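Local structure of fucose-specific lectin (Aleuria aurantia, 6GKE) at residues V78-F90 / Q101-L115. The protein binds L-fucose through five sites between the blades of a six-bladed beta-propeller, with strongest preference for alpha-1,6-linked core fucose on glycoproteins. The protein carries 1 engineered substitution. Residues are numbered along the deposited sequence; the frame is centred on the assembly and turned at random.
Sequences VYCVNKDNILSEF and QLGSVGVKVGSNSKL. With FUC (alpha-L-fucopyranose), chain B; NDG (2-acetamido-2-deoxy-alpha-D-glucopyranose), chain C.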
loop_
_atom_site.group_PDB
_atom_site.type_symbol
_atom_site.label_atom_id
_atom_site.label_comp_id
_atom_site.label_asym_id
_atom_site.label_seq_id
_atom_site.Cartn_x
_atom_site.Cartn_y
_atom_site.Cartn_z
ATOM N N VAL A 78 -11.070 21.492 2.380
ATOM C CA VAL A 78 -10.281 20.295 2.589
ATOM C C VAL A 78 -8.934 20.724 3.166
ATOM O O VAL A 78 -8.227 21.516 2.554
ATOM C CB VAL A 78 -10.096 19.482 1.295
ATOM C CG1 VAL A 78 -9.245 18.246 1.548
ATOM C CG2 VAL A 78 -11.432 19.088 0.689
ATOM N N TYR A 79 -8.611 20.192 4.348
ATOM C CA TYR A 79 -7.380 20.502 5.075
ATOM C C TYR A 79 -6.370 19.380 4.860
ATOM O O TYR A 79 -6.725 18.205 4.808
ATOM C CB TYR A 79 -7.683 20.734 6.562
ATOM C CG TYR A 79 -8.622 21.899 6.703
ATOM C CD1 TYR A 79 -8.151 23.185 6.508
ATOM C CD2 TYR A 79 -9.987 21.727 6.873
ATOM C CE1 TYR A 79 -9.001 24.276 6.500
ATOM C CE2 TYR A 79 -10.855 22.808 6.869
ATOM C CZ TYR A 79 -10.362 24.085 6.665
ATOM O OH TYR A 79 -11.228 25.140 6.599
ATOM N N CYS A 80 -5.104 19.788 4.745
ATOM C CA CYS A 80 -4.010 18.883 4.468
ATOM C C CYS A 80 -2.714 19.570 4.896
ATOM O O CYS A 80 -2.750 20.645 5.488
ATOM C CB CYS A 80 -4.000 18.503 2.993
ATOM S SG CYS A 80 -3.685 19.910 1.896
ATOM N N VAL A 81 -1.573 18.948 4.601
ATOM C CA VAL A 81 -0.269 19.451 4.925
ATOM C C VAL A 81 0.584 19.464 3.636
ATOM O O VAL A 81 0.569 18.460 2.920
ATOM C CB VAL A 81 0.292 18.546 6.043
ATOM C CG1 VAL A 81 1.697 18.942 6.439
ATOM C CG2 VAL A 81 -0.615 18.539 7.271
ATOM N N ASN A 82 1.359 20.524 3.392
ATOM C CA ASN A 82 2.241 20.559 2.233
ATOM C C ASN A 82 3.577 19.881 2.574
ATOM O O ASN A 82 3.762 19.322 3.651
ATOM C CB ASN A 82 2.359 21.981 1.682
ATOM C CG ASN A 82 3.219 22.907 2.513
ATOM O OD1 ASN A 82 3.865 22.491 3.474
ATOM N ND2 ASN A 82 3.231 24.179 2.144
ATOM N N LYS A 83 4.532 19.935 1.644
ATOM C CA LYS A 83 5.786 19.197 1.784
ATOM C C LYS A 83 6.704 19.832 2.825
ATOM O O LYS A 83 7.685 19.217 3.217
ATOM C CB LYS A 83 6.504 19.072 0.443
ATOM C CG LYS A 83 5.917 17.962 -0.407
ATOM C CD LYS A 83 6.497 17.890 -1.779
ATOM C CE LYS A 83 5.837 16.817 -2.613
ATOM N NZ LYS A 83 6.389 16.814 -3.986
ATOM N N ASP A 84 6.366 21.049 3.272
ATOM C CA ASP A 84 7.079 21.722 4.363
ATOM C C ASP A 84 6.310 21.587 5.687
ATOM O O ASP A 84 6.623 22.272 6.659
ATOM C CB ASP A 84 7.341 23.184 4.003
ATOM C CG ASP A 84 8.306 23.330 2.838
ATOM O OD1 ASP A 84 9.350 22.657 2.862
ATOM O OD2 ASP A 84 7.991 24.089 1.907
ATOM N N ASN A 85 5.327 20.683 5.729
ATOM C CA ASN A 85 4.523 20.432 6.919
ATOM C C ASN A 85 3.784 21.698 7.369
ATOM O O ASN A 85 3.581 21.911 8.558
ATOM C CB ASN A 85 5.353 19.815 8.044
ATOM C CG ASN A 85 5.580 18.343 7.795
ATOM O OD1 ASN A 85 4.621 17.604 7.568
ATOM N ND2 ASN A 85 6.833 17.917 7.814
ATOM N N ILE A 86 3.335 22.505 6.405
ATOM C CA ILE A 86 2.508 23.664 6.701
ATOM C C ILE A 86 1.048 23.300 6.434
ATOM O O ILE A 86 0.706 22.780 5.375
ATOM C CB ILE A 86 2.953 24.893 5.885
ATOM C CG1 ILE A 86 4.412 25.260 6.170
ATOM C CG2 ILE A 86 2.023 26.068 6.126
ATOM C CD1 ILE A 86 4.693 25.625 7.607
ATOM N N LEU A 87 0.199 23.587 7.421
ATOM C CA LEU A 87 -1.235 23.357 7.338
ATOM C C LEU A 87 -1.795 24.158 6.161
ATOM O O LEU A 87 -1.576 25.361 6.068
ATOM C CB LEU A 87 -1.861 23.784 8.667
ATOM C CG LEU A 87 -3.359 23.544 8.813
ATOM C CD1 LEU A 87 -3.718 22.071 8.664
ATOM C CD2 LEU A 87 -3.820 24.083 10.154
ATOM N N SER A 88 -2.525 23.467 5.282
ATOM C CA SER A 88 -2.968 23.997 4.009
ATOM C C SER A 88 -4.446 23.658 3.799
ATOM O O SER A 88 -5.004 22.785 4.464
ATOM C CB SER A 88 -2.105 23.454 2.890
ATOM O OG SER A 88 -0.736 23.783 3.091
ATOM N N GLU A 89 -5.065 24.359 2.847
ATOM C CA GLU A 89 -6.505 24.300 2.648
ATOM C C GLU A 89 -6.832 24.465 1.168
ATOM O O GLU A 89 -6.356 25.396 0.526
ATOM C CB GLU A 89 -7.163 25.417 3.456
ATOM C CG GLU A 89 -8.673 25.534 3.322
ATOM C CD GLU A 89 -9.195 26.848 3.875
ATOM O OE1 GLU A 89 -8.649 27.900 3.470
ATOM O OE2 GLU A 89 -10.145 26.824 4.702
ATOM N N PHE A 90 -7.698 23.578 0.672
ATOM C CA PHE A 90 -8.323 23.728 -0.633
ATOM C C PHE A 90 -9.789 24.091 -0.427
ATOM O O PHE A 90 -10.460 23.585 0.465
ATOM C CB PHE A 90 -8.132 22.475 -1.487
ATOM C CG PHE A 90 -6.676 22.290 -1.812
ATOM C CD1 PHE A 90 -6.077 23.079 -2.781
ATOM C CD2 PHE A 90 -5.877 21.422 -1.084
ATOM C CE1 PHE A 90 -4.717 22.992 -3.028
ATOM C CE2 PHE A 90 -4.518 21.336 -1.334
ATOM C CZ PHE A 90 -3.940 22.119 -2.306
ATOM N N GLN A 101 -6.932 30.373 2.078
ATOM C CA GLN A 101 -6.035 31.309 2.751
ATOM C C GLN A 101 -5.254 30.678 3.913
ATOM O O GLN A 101 -4.287 31.278 4.364
ATOM C CB GLN A 101 -6.835 32.496 3.279
ATOM C CG GLN A 101 -7.339 33.412 2.180
ATOM C CD GLN A 101 -8.302 34.417 2.757
ATOM O OE1 GLN A 101 -9.484 34.136 2.933
ATOM N NE2 GLN A 101 -7.783 35.583 3.105
ATOM N N LEU A 102 -5.648 29.503 4.417
ATOM C CA LEU A 102 -5.018 29.013 5.654
ATOM C C LEU A 102 -3.512 28.774 5.465
ATOM O O LEU A 102 -2.736 29.022 6.382
ATOM C CB LEU A 102 -5.719 27.744 6.143
ATOM C CG LEU A 102 -5.166 27.119 7.424
ATOM C CD1 LEU A 102 -5.064 28.115 8.574
ATOM C CD2 LEU A 102 -6.031 25.942 7.831
ATOM N N GLY A 103 -3.085 28.294 4.293
ATOM C CA GLY A 103 -1.667 27.992 4.063
ATOM C C GLY A 103 -0.759 29.193 4.281
ATOM O O GLY A 103 0.392 29.036 4.673
ATOM N N SER A 104 -1.274 30.399 4.027
ATOM C CA SER A 104 -0.496 31.632 4.140
ATOM C C SER A 104 -0.221 31.995 5.607
ATOM O O SER A 104 0.617 32.845 5.875
ATOM C CB SER A 104 -1.180 32.770 3.421
ATOM O OG SER A 104 -2.365 33.162 4.100
ATOM N N VAL A 105 -0.931 31.366 6.551
ATOM C CA VAL A 105 -0.781 31.705 7.975
ATOM C C VAL A 105 0.564 31.212 8.524
ATOM O O VAL A 105 1.153 31.872 9.379
ATOM C CB VAL A 105 -1.960 31.158 8.795
ATOM C CG1 VAL A 105 -1.758 31.356 10.291
ATOM C CG2 VAL A 105 -3.265 31.791 8.342
ATOM N N GLY A 106 1.030 30.044 8.075
ATOM C CA GLY A 106 2.304 29.485 8.547
ATOM C C GLY A 106 2.165 28.639 9.803
ATOM O O GLY A 106 2.997 28.718 10.718
ATOM N N VAL A 107 1.154 27.770 9.828
ATOM C CA VAL A 107 0.973 26.836 10.938
ATOM C C VAL A 107 1.767 25.561 10.642
ATOM O O VAL A 107 1.411 24.807 9.736
ATOM C CB VAL A 107 -0.518 26.520 11.148
ATOM C CG1 VAL A 107 -0.710 25.534 12.294
ATOM C CG2 VAL A 107 -1.338 27.784 11.375
ATOM N N LYS A 108 2.844 25.327 11.396
ATOM C CA LYS A 108 3.651 24.124 11.222
ATOM C C LYS A 108 2.998 22.969 11.993
ATOM O O LYS A 108 2.605 23.109 13.151
ATOM C CB LYS A 108 5.094 24.374 11.671
ATOM C CG LYS A 108 6.084 23.258 11.357
ATOM C CD LYS A 108 6.576 23.254 9.925
ATOM C CE LYS A 108 7.850 22.463 9.733
ATOM N NZ LYS A 108 8.573 22.889 8.511
ATOM N N VAL A 109 2.909 21.826 11.324
ATOM C CA VAL A 109 2.272 20.635 11.842
ATOM C C VAL A 109 3.335 19.546 12.011
ATOM O O VAL A 109 4.248 19.418 11.194
ATOM C CB VAL A 109 1.147 20.214 10.880
ATOM C CG1 VAL A 109 0.448 18.927 11.277
ATOM C CG2 VAL A 109 0.124 21.324 10.719
ATOM N N GLY A 110 3.224 18.765 13.090
ATOM C CA GLY A 110 4.096 17.609 13.265
ATOM C C GLY A 110 3.965 16.653 12.088
ATOM O O GLY A 110 2.870 16.456 11.561
ATOM N N SER A 111 5.071 16.036 11.664
ATOM C CA SER A 111 5.039 15.260 10.426
ATOM C C SER A 111 4.008 14.126 10.493
ATOM O O SER A 111 3.416 13.795 9.464
ATOM C CB SER A 111 6.399 14.740 10.067
ATOM O OG SER A 111 6.865 13.859 11.067
ATOM N N ASN A 112 3.814 13.532 11.677
ATOM C CA ASN A 112 2.898 12.399 11.835
ATOM C C ASN A 112 1.535 12.826 12.397
ATOM O O ASN A 112 0.736 11.969 12.798
ATOM C CB ASN A 112 3.496 11.311 12.730
ATOM C CG ASN A 112 2.801 9.976 12.556
ATOM O OD1 ASN A 112 2.418 9.597 11.446
ATOM N ND2 ASN A 112 2.646 9.244 13.647
ATOM N N SER A 113 1.250 14.132 12.422
ATOM C CA SER A 113 -0.025 14.607 12.945
ATOM C C SER A 113 -1.182 14.110 12.082
ATOM O O SER A 113 -1.078 14.060 10.856
ATOM C CB SER A 113 -0.071 16.106 12.981
ATOM O OG SER A 113 -1.254 16.580 13.609
ATOM N N LYS A 114 -2.313 13.840 12.736
ATOM C CA LYS A 114 -3.579 13.726 12.032
ATOM C C LYS A 114 -4.244 15.104 12.019
ATOM O O LYS A 114 -3.772 16.046 12.656
ATOM C CB LYS A 114 -4.439 12.628 12.663
ATOM C CG LYS A 114 -3.707 11.305 12.851
ATOM C CD LYS A 114 -3.010 10.789 11.599
ATOM C CE LYS A 114 -2.229 9.515 11.837
ATOM N NZ LYS A 114 -1.048 9.732 12.707
ATOM N N LEU A 115 -5.348 15.215 11.270
ATOM C CA LEU A 115 -6.138 16.437 11.229
ATOM C C LEU A 115 -7.603 16.093 11.458
ATOM O O LEU A 115 -8.094 15.070 10.966
ATOM C CB LEU A 115 -6.021 17.137 9.871
ATOM C CG LEU A 115 -4.658 17.722 9.514
ATOM C CD1 LEU A 115 -4.685 18.275 8.099
ATOM C CD2 LEU A 115 -4.230 18.799 10.500
HETATM C C1 FUC B . -12.297 31.308 2.346
HETATM C C2 FUC B . -10.945 30.679 2.660
HETATM C C3 FUC B . -10.644 30.776 4.150
HETATM C C4 FUC B . -11.796 30.147 4.931
HETATM C C5 FUC B . -13.084 30.885 4.583
HETATM C C6 FUC B . -14.302 30.355 5.318
HETATM O O2 FUC B . -9.919 31.339 1.911
HETATM O O3 FUC B . -9.377 30.174 4.438
HETATM O O4 FUC B . -11.985 28.767 4.590
HETATM O O5 FUC B . -13.327 30.762 3.171
HETATM C C1 NDG C . -12.331 36.763 3.836
HETATM C C2 NDG C . -11.169 37.145 2.926
HETATM C C3 NDG C . -11.534 36.851 1.477
HETATM C C4 NDG C . -11.968 35.396 1.326
HETATM C C5 NDG C . -13.054 35.015 2.329
HETATM C C6 NDG C . -13.343 33.520 2.298
HETATM C C7 NDG C . -9.654 38.945 3.648
HETATM C C8 NDG C . -9.445 40.431 3.720
HETATM O O5 NDG C . -12.648 35.382 3.649
HETATM O O3 NDG C . -10.397 37.103 0.645
HETATM O O4 NDG C . -12.444 35.151 -0.001
HETATM O O6 NDG C . -12.181 32.710 2.581
HETATM O O7 NDG C . -8.813 38.169 4.080
HETATM N N2 NDG C . -10.804 38.546 3.087
HETATM O O1 NDG C . -13.477 37.569 3.540
HETATM O O HOH W 1 2.026 16.607 8.775
HETATM O O HOH W 2 -0.798 27.477 7.716
HETATM O O HOH W 3 -3.838 26.855 1.852
#
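In a six-bladed beta-propeller lectin, residues 101-115 link the outermost strand of one blade to strand 116-120 of the next, running along the hairpin of residues 78-90 and building one side of an inter-blade fucose site. Ile86 and Lys108 form a single backbone bridge. Flanking it are two nearly straight bonds, Val109 N to Asn85 O (2.8 Å) and Leu87 N to Val107 O (2.9 Å, 174° at the hydrogen). In one of its two modelled conformers, Lys108 bends at its second torsion (chi2 80°) so that NZ donates to Asp84 O in the turn, 2.8 Å away.

Beside the bridge, Leu87 packs among apolar groups: its CB lies against Val107 and Val109, CD1 meets Leu115 CD2, and CD2 reaches Leu102 CD2 at 3.7 Å. That same Leu102 methyl also touches CD1 and CE1 of Tyr79. Where the two segments diverge, a water molecule bridges them, donating to Leu87 O and Leu102 O while accepting from Val107 N.

At the sugar end, Glu89 is extended, CG anti to the backbone N (chi1 178°), and its carboxylate takes fucose O3 on OE1 (2.6 Å) and O4 on OE2. Tyr79 OH steadies OE2 from the anti side; Arg77 and Trp153 also bind the fucose. Gln101 spans both sugars: its OE1 accepts from fucose O2, and its NE2 donates to O7 of the N-acetylglucosamine at 2.9 Å.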